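Long-range contacts in glutathione S-transferase 2 (Onchocerca volvulus, PDB 1TU7), which catalyses the conjugation of glutathione to electrophilic compounds and appears to play a central role in the parasite's detoxification system: residues A[75-79]-A[146-152]; A[151-155]-A[178-183]. Residues are numbered along the deposited sequence.

Contact 1: A[75-79]-A[146-152]; sequences NLNGE and KISYADY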
loop_
_atom_site.group_PDB
_atom_site.type_symbol
_atom_site.label_atom_id
_atom_site.label_comp_id
_atom_site.label_asym_id
_atom_site.label_seq_id
_atom_site.Cartn_x
_atom_site.Cartn_y
_atom_site.Cartn_z
ATOM N N ASN A 75 -6.772 -19.176 -0.416
ATOM C CA ASN A 75 -7.921 -18.960 0.454
ATOM C C ASN A 75 -7.600 -18.322 1.794
ATOM O O ASN A 75 -8.196 -18.648 2.815
ATOM C CB ASN A 75 -8.639 -20.314 0.654
ATOM C CG ASN A 75 -10.125 -20.206 1.023
ATOM O OD1 ASN A 75 -10.709 -21.164 1.620
ATOM N ND2 ASN A 75 -10.737 -19.104 0.733
ATOM N N LEU A 76 -6.628 -17.401 1.772
ATOM C CA LEU A 76 -6.216 -16.626 2.938
ATOM C C LEU A 76 -6.594 -15.142 2.783
ATOM O O LEU A 76 -5.941 -14.279 3.347
ATOM C CB LEU A 76 -4.706 -16.778 3.181
ATOM C CG LEU A 76 -4.293 -17.777 4.252
ATOM C CD1 LEU A 76 -4.536 -19.186 3.768
ATOM C CD2 LEU A 76 -2.840 -17.572 4.662
ATOM N N ASN A 77 -7.660 -14.879 2.051
ATOM C CA ASN A 77 -8.157 -13.524 1.747
ATOM C C ASN A 77 -9.526 -13.266 2.375
ATOM O O ASN A 77 -10.260 -12.434 1.882
ATOM C CB ASN A 77 -8.268 -13.387 0.231
ATOM C CG ASN A 77 -8.383 -11.959 -0.252
ATOM O OD1 ASN A 77 -9.028 -11.718 -1.293
ATOM N ND2 ASN A 77 -7.693 -11.060 0.375
ATOM N N GLY A 78 -9.884 -13.980 3.426
ATOM C CA GLY A 78 -11.196 -13.848 4.064
ATOM C C GLY A 78 -12.252 -14.643 3.357
ATOM O O GLY A 78 -12.080 -15.071 2.232
ATOM N N GLU A 79 -13.379 -14.796 4.041
ATOM C CA GLU A 79 -14.469 -15.628 3.533
ATOM C C GLU A 79 -15.595 -14.834 2.899
ATOM O O GLU A 79 -16.436 -15.417 2.204
ATOM C CB GLU A 79 -15.030 -16.497 4.639
ATOM C CG GLU A 79 -14.093 -17.592 5.116
ATOM C CD GLU A 79 -14.783 -18.597 6.018
ATOM O OE1 GLU A 79 -15.951 -18.353 6.424
ATOM O OE2 GLU A 79 -14.173 -19.641 6.310
ATOM N N LYS A 146 -9.304 -18.315 11.669
ATOM C CA LYS A 146 -8.772 -18.645 10.363
ATOM C C LYS A 146 -7.708 -17.649 9.998
ATOM O O LYS A 146 -7.891 -16.442 10.113
ATOM C CB LYS A 146 -9.880 -18.649 9.340
ATOM C CG LYS A 146 -10.833 -19.820 9.571
ATOM C CD LYS A 146 -12.102 -19.708 8.784
ATOM C CE LYS A 146 -13.063 -20.807 9.202
ATOM N NZ LYS A 146 -14.463 -20.349 8.965
ATOM N N ILE A 147 -6.594 -18.188 9.534
ATOM C CA ILE A 147 -5.453 -17.385 9.170
ATOM C C ILE A 147 -5.694 -16.641 7.875
ATOM O O ILE A 147 -6.424 -17.104 6.988
ATOM C CB ILE A 147 -4.184 -18.274 9.117
ATOM C CG1 ILE A 147 -2.920 -17.379 9.111
ATOM C CG2 ILE A 147 -4.230 -19.278 7.935
ATOM C CD1 ILE A 147 -1.875 -17.774 10.048
ATOM N N SER A 148 -5.080 -15.475 7.782
ATOM C CA SER A 148 -5.135 -14.652 6.588
ATOM C C SER A 148 -3.771 -14.058 6.316
ATOM O O SER A 148 -2.884 -14.099 7.176
ATOM C CB SER A 148 -6.145 -13.519 6.740
ATOM O OG SER A 148 -5.751 -12.599 7.764
ATOM N N TYR A 149 -3.604 -13.431 5.161
ATOM C CA TYR A 149 -2.295 -12.908 4.841
ATOM C C TYR A 149 -1.857 -11.836 5.830
ATOM O O TYR A 149 -0.656 -11.678 6.072
ATOM C CB TYR A 149 -2.203 -12.387 3.422
ATOM C CG TYR A 149 -3.027 -11.172 3.080
ATOM C CD1 TYR A 149 -2.478 -9.895 3.167
ATOM C CD2 TYR A 149 -4.337 -11.281 2.617
ATOM C CE1 TYR A 149 -3.191 -8.779 2.846
ATOM C CE2 TYR A 149 -5.054 -10.144 2.246
ATOM C CZ TYR A 149 -4.478 -8.895 2.364
ATOM O OH TYR A 149 -5.204 -7.780 1.977
ATOM N N ALA A 150 -2.815 -11.091 6.381
ATOM C CA ALA A 150 -2.483 -10.000 7.263
ATOM C C ALA A 150 -1.823 -10.491 8.538
ATOM O O ALA A 150 -1.012 -9.770 9.108
ATOM C CB ALA A 150 -3.718 -9.157 7.594
ATOM N N ASP A 151 -2.119 -11.714 8.968
ATOM C CA ASP A 151 -1.453 -12.267 10.140
ATOM C C ASP A 151 0.055 -12.316 9.996
ATOM O O ASP A 151 0.796 -12.019 10.949
ATOM C CB ASP A 151 -1.980 -13.666 10.456
ATOM C CG ASP A 151 -3.399 -13.664 10.899
ATOM O OD1 ASP A 151 -3.736 -12.934 11.863
ATOM O OD2 ASP A 151 -4.216 -14.403 10.329
ATOM N N TYR A 152 0.544 -12.666 8.821
ATOM C CA TYR A 152 1.997 -12.737 8.618
ATOM C C TYR A 152 2.643 -11.375 8.665
ATOM O O TYR A 152 3.724 -11.209 9.187
ATOM C CB TYR A 152 2.336 -13.443 7.292
ATOM C CG TYR A 152 1.693 -14.821 7.183
ATOM C CD1 TYR A 152 0.704 -15.073 6.219
ATOM C CD2 TYR A 152 2.029 -15.845 8.053
ATOM C CE1 TYR A 152 0.128 -16.302 6.130
ATOM C CE2 TYR A 152 1.438 -17.087 7.958
ATOM C CZ TYR A 152 0.489 -17.296 7.011
ATOM O OH TYR A 152 -0.100 -18.535 6.922
HETATM O O HOH W 1 -7.772 -8.436 1.179
HETATM O O HOH W 2 -8.560 -15.902 5.332
HETATM O O HOH W 3 -16.987 -20.640 7.586
#
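A salt bridge from K146 NZ to E79 OE2 (2.8 Å) closes the outer end of this contact, and the backbone bond from Y149 N to L76 O (3.1 Å) pins its inner end. They tie the linker 75-79, which joins the thioredoxin-like domain of a glutathione transferase to its all-helical domain, to the start of helix 149-164. There lies the Ser-x-x-Asp sequence known in this family as an N-capping box; of it, S148 N donates to D151 OD2 (2.9 Å), while D151 OD1 is hydrogen-bonded to I142 N. Because Y149 lies in the first turn, its amide has no helical carbonyl to bond, and L76 O takes that role. Between the two direct links, a water accepts from G78 N (3.0 Å) and donates to I147 O (3.0 Å). The packing centres on the buried side chain of L76, which covers the peptide of I147: its CD2 lies 3.9 Å from I147 CG2 and, at the edge of the neighbouring ring, 3.5 Å from Y152 CE1.

Contact 2: A[151-155]-A[178-183]; sequences DYALF and FHQRMK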
loop_
_atom_site.group_PDB
_atom_site.type_symbol
_atom_site.label_atom_id
_atom_site.label_comp_id
_atom_site.label_asym_id
_atom_site.label_seq_id
_atom_site.Cartn_x
_atom_site.Cartn_y
_atom_site.Cartn_z
ATOM N N ASP A 151 -2.119 -11.714 8.968
ATOM C CA ASP A 151 -1.453 -12.267 10.140
ATOM C C ASP A 151 0.055 -12.316 9.996
ATOM O O ASP A 151 0.796 -12.019 10.949
ATOM C CB ASP A 151 -1.980 -13.666 10.456
ATOM C CG ASP A 151 -3.399 -13.664 10.899
ATOM O OD1 ASP A 151 -3.736 -12.934 11.863
ATOM O OD2 ASP A 151 -4.216 -14.403 10.329
ATOM N N TYR A 152 0.544 -12.666 8.821
ATOM C CA TYR A 152 1.997 -12.737 8.618
ATOM C C TYR A 152 2.643 -11.375 8.665
ATOM O O TYR A 152 3.724 -11.209 9.187
ATOM C CB TYR A 152 2.336 -13.443 7.292
ATOM C CG TYR A 152 1.693 -14.821 7.183
ATOM C CD1 TYR A 152 0.704 -15.073 6.219
ATOM C CD2 TYR A 152 2.029 -15.845 8.053
ATOM C CE1 TYR A 152 0.128 -16.302 6.130
ATOM C CE2 TYR A 152 1.438 -17.087 7.958
ATOM C CZ TYR A 152 0.489 -17.296 7.011
ATOM O OH TYR A 152 -0.100 -18.535 6.922
ATOM N N ALA A 153 1.977 -10.384 8.090
ATOM C CA ALA A 153 2.481 -9.028 8.124
ATOM C C ALA A 153 2.521 -8.503 9.545
ATOM O O ALA A 153 3.511 -7.911 9.970
ATOM C CB ALA A 153 1.627 -8.170 7.251
ATOM N N LEU A 154 1.443 -8.718 10.294
ATOM C CA LEU A 154 1.437 -8.269 11.687
ATOM C C LEU A 154 2.516 -8.983 12.498
ATOM O O LEU A 154 3.217 -8.373 13.299
ATOM C CB LEU A 154 0.059 -8.444 12.317
ATOM C CG LEU A 154 -0.043 -8.014 13.790
ATOM C CD1 LEU A 154 0.243 -6.552 13.976
ATOM C CD2 LEU A 154 -1.436 -8.343 14.293
ATOM N N PHE A 155 2.608 -10.299 12.336
ATOM C CA PHE A 155 3.619 -11.082 13.021
ATOM C C PHE A 155 5.009 -10.502 12.781
ATOM O O PHE A 155 5.775 -10.253 13.720
ATOM C CB PHE A 155 3.553 -12.549 12.579
ATOM C CG PHE A 155 4.660 -13.414 13.134
ATOM C CD1 PHE A 155 5.338 -14.290 12.312
ATOM C CD2 PHE A 155 5.000 -13.376 14.477
ATOM C CE1 PHE A 155 6.343 -15.083 12.778
ATOM C CE2 PHE A 155 5.998 -14.187 14.968
ATOM C CZ PHE A 155 6.667 -15.044 14.122
ATOM N N PHE A 178 -0.546 -12.787 20.481
ATOM C CA PHE A 178 -0.637 -13.049 19.045
ATOM C C PHE A 178 0.749 -13.353 18.445
ATOM O O PHE A 178 0.914 -14.275 17.652
ATOM C CB PHE A 178 -1.303 -11.874 18.316
ATOM C CG PHE A 178 -1.177 -11.940 16.817
ATOM C CD1 PHE A 178 -0.079 -11.384 16.159
ATOM C CD2 PHE A 178 -2.143 -12.574 16.066
ATOM C CE1 PHE A 178 0.027 -11.489 14.790
ATOM C CE2 PHE A 178 -2.022 -12.667 14.708
ATOM C CZ PHE A 178 -0.938 -12.119 14.056
ATOM N N HIS A 179 1.732 -12.530 18.782
ATOM C CA HIS A 179 3.072 -12.728 18.273
ATOM C C HIS A 179 3.586 -14.110 18.676
ATOM O O HIS A 179 4.161 -14.816 17.849
ATOM C CB HIS A 179 4.010 -11.601 18.745
ATOM C CG HIS A 179 5.452 -11.938 18.614
ATOM N ND1 HIS A 179 6.199 -11.654 17.495
ATOM C CD2 HIS A 179 6.269 -12.612 19.455
ATOM C CE1 HIS A 179 7.422 -12.126 17.663
ATOM N NE2 HIS A 179 7.490 -12.700 18.851
ATOM N N GLN A 180 3.340 -14.515 19.909
ATOM C CA GLN A 180 3.834 -15.813 20.364
ATOM C C GLN A 180 3.036 -16.919 19.695
ATOM O O GLN A 180 3.592 -17.953 19.378
ATOM C CB GLN A 180 3.759 -15.946 21.906
ATOM C CG GLN A 180 4.541 -17.183 22.429
ATOM C CD GLN A 180 6.033 -17.130 22.087
ATOM O OE1 GLN A 180 6.697 -16.159 22.424
ATOM N NE2 GLN A 180 6.564 -18.183 21.421
ATOM N N ARG A 181 1.742 -16.702 19.489
ATOM C CA ARG A 181 0.902 -17.712 18.845
ATOM C C ARG A 181 1.382 -18.005 17.432
ATOM O O ARG A 181 1.460 -19.159 17.007
ATOM C CB ARG A 181 -0.543 -17.233 18.834
ATOM C CG ARG A 181 -1.505 -18.197 18.191
ATOM C CD ARG A 181 -2.944 -17.734 18.213
ATOM N NE ARG A 181 -3.405 -17.393 19.553
ATOM C CZ ARG A 181 -3.656 -18.246 20.555
ATOM N NH1 ARG A 181 -4.075 -17.750 21.718
ATOM N NH2 ARG A 181 -3.508 -19.573 20.421
ATOM N N MET A 182 1.730 -16.943 16.704
ATOM C CA MET A 182 2.254 -17.105 15.356
ATOM C C MET A 182 3.585 -17.836 15.343
ATOM O O MET A 182 3.817 -18.750 14.533
ATOM C CB MET A 182 2.397 -15.733 14.707
ATOM C CG MET A 182 1.030 -15.148 14.348
ATOM S SD MET A 182 0.140 -15.989 13.000
ATOM C CE MET A 182 1.237 -15.637 11.620
ATOM N N LYS A 183 4.453 -17.456 16.268
ATOM C CA LYS A 183 5.791 -18.029 16.338
ATOM C C LYS A 183 5.701 -19.504 16.713
ATOM O O LYS A 183 6.578 -20.283 16.382
ATOM C CB LYS A 183 6.650 -17.277 17.356
ATOM C CG LYS A 183 8.150 -17.486 17.193
ATOM C CD LYS A 183 8.897 -16.549 18.130
ATOM C CE LYS A 183 10.338 -16.963 18.409
ATOM N NZ LYS A 183 10.977 -15.913 19.256
#
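Helices 151-155 and 178-183 cross steeply, their local axes 10.0 Å apart at closest and their N-to-C directions 114° apart, so contact is concentrated near one crossing point. The backbones come nearest at F155 and H179, whose CA atoms are 5.5 Å apart. F155 acts as a knob here, its side chain seated in the hole formed by F178, H179, M182 and K183. One face of its ring receives M182 CB, 3.8 Å from the centroid, in a CH-pi contact. The crossing lies in the all-helical C-terminal domain of the GST fold, where helix 149-164 runs through the bundle; L188 and C192 of helix 186-197 also pack on F155. A second CH-pi contact reverses the roles: L154 CD2 lies 3.9 Å from the centroid of the F178 ring, over its face, while D151 OD1, hydrogen-bonded to I142 N, approaches the edge of that ring at F178 CE2 (3.3 Å). Farther along, M182 bends its thioether back, bringing CE to 3.7 Å from both D151 O and Y152 CD2.

In the fold
Helix 149-164 serves both contacts, and the pair illustrates how chemistry follows depth. Contact 1, at its beginning, is partly buried and joins two domains: a salt bridge lies at the exposed side, water lines the seam, and a backbone bond and a leucine lie inside. Contact 2, beginning where contact 1 ends on the helix, is buried within the helical domain and relies mainly on aromatic and aliphatic packing, without a salt bridge between its segments. D151 and Y152 belong to both. The ring of Y152 touches both L76 of the interdomain linker and M182, while its hydroxyl bonds to D23 and Q24, reaching back to the N-terminal domain. The contacts also touch directly, I147 CD1 lying 4.0 Å from M182 SD.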